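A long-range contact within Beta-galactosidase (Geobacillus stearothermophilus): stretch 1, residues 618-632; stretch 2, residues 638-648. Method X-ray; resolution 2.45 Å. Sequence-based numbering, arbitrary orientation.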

# COMPACT_ATOMS: atom_id res chain seq x y z
N PRO A 618 38.07 21.74 15.77
CA PRO A 618 36.92 22.51 16.22
C PRO A 618 37.34 23.93 16.53
O PRO A 618 38.53 24.23 16.59
N VAL A 619 36.36 24.81 16.74
CA VAL A 619 36.67 26.17 17.13
C VAL A 619 37.20 26.18 18.56
O VAL A 619 38.20 26.82 18.86
N LEU A 620 36.55 25.46 19.46
CA LEU A 620 37.12 25.23 20.77
C LEU A 620 37.07 23.76 21.08
O LEU A 620 35.99 23.16 21.09
N PHE A 621 38.22 23.15 21.33
CA PHE A 621 38.24 21.74 21.69
C PHE A 621 37.62 21.52 23.06
O PHE A 621 37.97 22.19 24.03
N VAL A 622 36.68 20.59 23.14
CA VAL A 622 36.16 20.15 24.41
C VAL A 622 36.23 18.63 24.43
O VAL A 622 35.80 17.99 23.48
N LYS A 623 36.78 18.06 25.49
CA LYS A 623 36.84 16.61 25.62
C LYS A 623 35.50 16.06 26.11
O LYS A 623 34.97 16.53 27.12
N HIS A 624 34.95 15.09 25.39
CA HIS A 624 33.63 14.56 25.70
C HIS A 624 33.38 13.19 25.06
O HIS A 624 34.10 12.77 24.15
N GLU A 625 32.34 12.50 25.54
CA GLU A 625 31.88 11.25 24.95
C GLU A 625 30.91 11.50 23.80
O GLU A 625 30.45 12.64 23.60
N LYS A 626 30.60 10.44 23.07
CA LYS A 626 29.66 10.51 21.96
C LYS A 626 28.28 11.00 22.40
O LYS A 626 27.76 10.57 23.42
N GLY A 627 27.69 11.90 21.62
CA GLY A 627 26.36 12.39 21.91
C GLY A 627 26.41 13.76 22.56
O GLY A 627 25.37 14.37 22.86
N VAL A 628 27.62 14.22 22.82
CA VAL A 628 27.82 15.60 23.20
C VAL A 628 28.30 16.34 21.99
O VAL A 628 29.33 16.00 21.42
N SER A 629 27.54 17.36 21.58
CA SER A 629 27.87 18.13 20.41
C SER A 629 28.43 19.47 20.84
O SER A 629 27.85 20.16 21.67
N VAL A 630 29.57 19.85 20.28
CA VAL A 630 30.11 21.17 20.55
C VAL A 630 30.13 21.93 19.24
O VAL A 630 30.71 21.47 18.27
N GLN A 631 29.46 23.08 19.21
CA GLN A 631 29.37 23.87 17.99
C GLN A 631 29.55 25.33 18.30
O GLN A 631 29.10 25.78 19.34
N ALA A 632 30.17 26.09 17.40
CA ALA A 632 30.50 27.48 17.71
C ALA A 632 30.11 28.52 16.65
O ALA A 632 29.98 28.22 15.46
N CYS A 638 35.40 37.54 19.84
CA CYS A 638 35.30 36.30 20.62
C CYS A 638 34.58 35.13 19.95
O CYS A 638 33.85 35.28 18.98
N ASP A 639 34.81 33.96 20.52
CA ASP A 639 34.10 32.76 20.12
C ASP A 639 32.92 32.51 21.07
O ASP A 639 33.03 32.72 22.28
N TYR A 640 31.79 32.12 20.51
CA TYR A 640 30.64 31.65 21.28
C TYR A 640 30.47 30.16 21.04
O TYR A 640 30.23 29.73 19.93
N VAL A 641 30.60 29.39 22.10
CA VAL A 641 30.66 27.96 21.99
C VAL A 641 29.50 27.31 22.73
O VAL A 641 29.22 27.64 23.87
N PHE A 642 28.82 26.41 22.06
CA PHE A 642 27.70 25.68 22.63
C PHE A 642 28.12 24.25 22.91
O PHE A 642 28.53 23.51 22.00
N ILE A 643 28.01 23.85 24.18
CA ILE A 643 28.28 22.48 24.58
C ILE A 643 26.95 21.80 24.94
O ILE A 643 26.34 22.08 25.97
N MET A 644 26.52 20.89 24.07
CA MET A 644 25.17 20.35 24.12
C MET A 644 25.12 18.84 24.39
O MET A 644 25.69 18.04 23.65
N ASN A 645 24.45 18.46 25.46
CA ASN A 645 24.33 17.05 25.79
C ASN A 645 23.10 16.42 25.14
O ASN A 645 22.00 16.49 25.68
N PHE A 646 23.29 15.81 23.97
CA PHE A 646 22.18 15.15 23.29
C PHE A 646 22.04 13.68 23.73
O PHE A 646 21.77 12.80 22.90
N THR A 647 22.22 13.41 25.03
CA THR A 647 22.04 12.06 25.56
C THR A 647 21.17 12.12 26.79
O THR A 647 20.98 13.19 27.37
N GLU A 648 20.68 10.96 27.23
CA GLU A 648 19.77 10.91 28.36
C GLU A 648 20.49 10.60 29.68
O GLU A 648 19.88 10.10 30.63

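Strands 628-632 and 638-645 run antiparallel, and their backbone pairing fixes where the side chains go. S629 pairs with M644 and Q631 with F642 through hydrogen bonds in both directions, for example M644 N to S629 O at 2.8 Å. V628, V630 and A632 face N645, I643 and V641 in the non-hydrogen-bonded pairs. Side chains therefore alternate between two faces of the sheet.

The face carrying V628, V630, A632, V641, I643 and N645 is mainly apolar. V630 (chi1 t) touches two residues of the other strand: its CG1 is 3.6 Å from V641 CG1, and its CG2 is 4.0 Å from I643 CG2. V641 is also t, and its CG2 is 4.0 Å from A632 CB. I643 adopts m, t. Its CG2 meets V628 CG1 at 4.1 Å; V628 is t.

The segment before the turn adds to this apolar face. L620 (t, p) and V622 (t) both point toward the second stretch. L620 CB is 3.9 Å from V641 CG2, and V622 CG2 is 4.0 Å from I643 CD1. V641 and I643 thus touch both parts of stretch 1.

S629, Q631, F642 and M644 occupy the other face. M644 is m, t, m, and its end comes back toward stretch 1. Its CE lies 3.5 Å from S629 OG and 4.1 Å from Q631 CB. These are packing contacts. Q631 (m, m) starts on this face, but its end leads away; OE1 is hydrogen-bonded elsewhere in the structure. F642 (chi1 m) has Q631 O at its ring edge. F646 (chi1 m) presents its ring edge to S629, with CD2 4.0 Å from S629 CB.

At the turn end, G627 has no side chain. T647 (chi1 p) points toward this site, with CG2 3.5 Å from G627 O. A CB on G627 would clash with T647 CG2, and the backbone angles of G627 also call for glycine. F646 N donates to G627 O at 2.8 Å.

No side-chain hydrogen bond runs directly from one stretch to the other. N645 (chi1 t) accepts at OD1 from T647 N at 3.0 Å and from T647 OG1 at 2.7 Å. These bonds tie the end of the strand to the residue packed on G627.

At the other end, a water links the stretches. It donates to D639 OD2 at 2.7 Å and to V619 O at 3.2 Å. D639 (chi1 m) and V619 (t) point toward each other's stretches, and V619 CG1 is 3.4 Å from D639 OD2.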

# COMPACT_ATOMS: atom_id res chain seq x y z
CB PRO A 618 36.49 21.78 17.49
CG PRO A 618 37.72 21.11 17.96
CD PRO A 618 38.43 20.68 16.73
CB VAL A 619 35.43 27.06 16.99
CG1 VAL A 619 35.61 28.36 17.76
CG2 VAL A 619 35.13 27.32 15.52
CB LEU A 620 36.39 26.02 21.85
CG LEU A 620 36.88 25.77 23.29
CD1 LEU A 620 38.26 26.38 23.52
CD2 LEU A 620 35.87 26.30 24.30
CB PHE A 621 39.66 21.18 21.67
CG PHE A 621 39.72 19.75 22.13
CD1 PHE A 621 39.33 18.72 21.29
CD2 PHE A 621 40.12 19.44 23.42
CE1 PHE A 621 39.37 17.40 21.71
CE2 PHE A 621 40.15 18.12 23.86
CZ PHE A 621 39.77 17.09 23.00
CB VAL A 622 34.70 20.60 24.63
CG1 VAL A 622 34.19 20.06 25.95
CG2 VAL A 622 34.58 22.10 24.57
CB LYS A 623 37.96 16.21 26.58
CG LYS A 623 38.02 14.74 26.93
CD LYS A 623 39.37 14.41 27.57
CE LYS A 623 39.50 12.92 27.87
NZ LYS A 623 38.50 12.45 28.88
CB HIS A 624 32.53 15.54 25.26
CG HIS A 624 32.50 15.78 23.78
ND1 HIS A 624 32.02 14.85 22.88
CD2 HIS A 624 32.90 16.84 23.04
CE1 HIS A 624 32.12 15.33 21.66
NE2 HIS A 624 32.64 16.54 21.73
CB GLU A 625 31.19 10.39 26.01
CG GLU A 625 32.08 10.08 27.21
CD GLU A 625 33.34 9.32 26.82
OE1 GLU A 625 33.31 8.59 25.82
OE2 GLU A 625 34.36 9.47 27.52
CB LYS A 626 29.54 9.14 21.28
CG LYS A 626 30.72 8.82 20.39
CD LYS A 626 30.57 7.49 19.69
CE LYS A 626 31.68 7.32 18.67
NZ LYS A 626 32.92 8.01 19.14
CB VAL A 628 28.85 15.77 24.32
CG1 VAL A 628 29.17 17.24 24.53
CG2 VAL A 628 28.32 15.16 25.57
CB SER A 629 26.62 18.32 19.53
OG SER A 629 26.89 19.15 18.42
CB VAL A 630 31.53 21.11 21.17
CG1 VAL A 630 32.08 22.51 21.35
CG2 VAL A 630 31.50 20.36 22.51
CB GLN A 631 28.02 23.65 17.30
CG GLN A 631 27.84 22.29 16.64
CD GLN A 631 28.75 22.10 15.46
OE1 GLN A 631 29.07 23.05 14.73
NE2 GLN A 631 29.19 20.86 15.25
CB ALA A 632 31.97 27.58 17.98
CB CYS A 638 34.61 36.58 21.95
SG CYS A 638 32.89 36.96 21.78
CB ASP A 639 35.06 31.55 20.11
CG ASP A 639 36.04 31.59 18.94
OD1 ASP A 639 35.68 32.10 17.84
OD2 ASP A 639 37.18 31.11 19.11
CB TYR A 640 29.36 32.37 20.90
CG TYR A 640 29.36 33.85 21.16
CD1 TYR A 640 29.48 34.76 20.10
CD2 TYR A 640 29.25 34.35 22.44
CE1 TYR A 640 29.47 36.12 20.33
CE2 TYR A 640 29.24 35.71 22.68
CZ TYR A 640 29.36 36.59 21.62
OH TYR A 640 29.35 37.95 21.85
CB VAL A 641 32.01 27.46 22.52
CG1 VAL A 641 32.14 25.96 22.33
CG2 VAL A 641 33.15 28.20 21.80
CB PHE A 642 26.50 25.68 21.67
CG PHE A 642 25.86 27.01 21.47
CD1 PHE A 642 26.49 28.02 20.76
CD2 PHE A 642 24.59 27.26 21.98
CE1 PHE A 642 25.89 29.26 20.57
CE2 PHE A 642 23.97 28.50 21.80
CZ PHE A 642 24.63 29.50 21.09
CB ILE A 643 29.25 22.42 25.77
CG1 ILE A 643 30.45 23.34 25.50
CG2 ILE A 643 29.68 20.99 26.03
CD1 ILE A 643 31.44 23.47 26.68
CB MET A 644 24.45 20.69 22.80
CG MET A 644 24.42 22.17 22.50
SD MET A 644 23.93 22.57 20.81
CE MET A 644 25.31 21.95 19.87
CB ASN A 645 24.27 16.86 27.31
CG ASN A 645 24.23 15.39 27.72
OD1 ASN A 645 24.31 14.49 26.88
ND2 ASN A 645 24.09 15.15 29.02
CB PHE A 646 22.34 15.25 21.77
CG PHE A 646 21.93 16.58 21.19
CD1 PHE A 646 20.59 16.94 21.12
CD2 PHE A 646 22.89 17.48 20.70
CE1 PHE A 646 20.20 18.18 20.57
CE2 PHE A 646 22.51 18.70 20.16
CZ PHE A 646 21.15 19.05 20.10
CB THR A 647 23.37 11.38 25.94
OG1 THR A 647 23.76 11.83 27.24
CG2 THR A 647 24.48 11.71 24.94
CB GLU A 648 18.66 9.88 28.11
CG GLU A 648 17.55 10.37 27.19
CD GLU A 648 17.96 10.35 25.72
OE1 GLU A 648 18.73 9.44 25.32
OE2 GLU A 648 17.52 11.25 24.98
O HOH W 1 38.37 29.34 20.77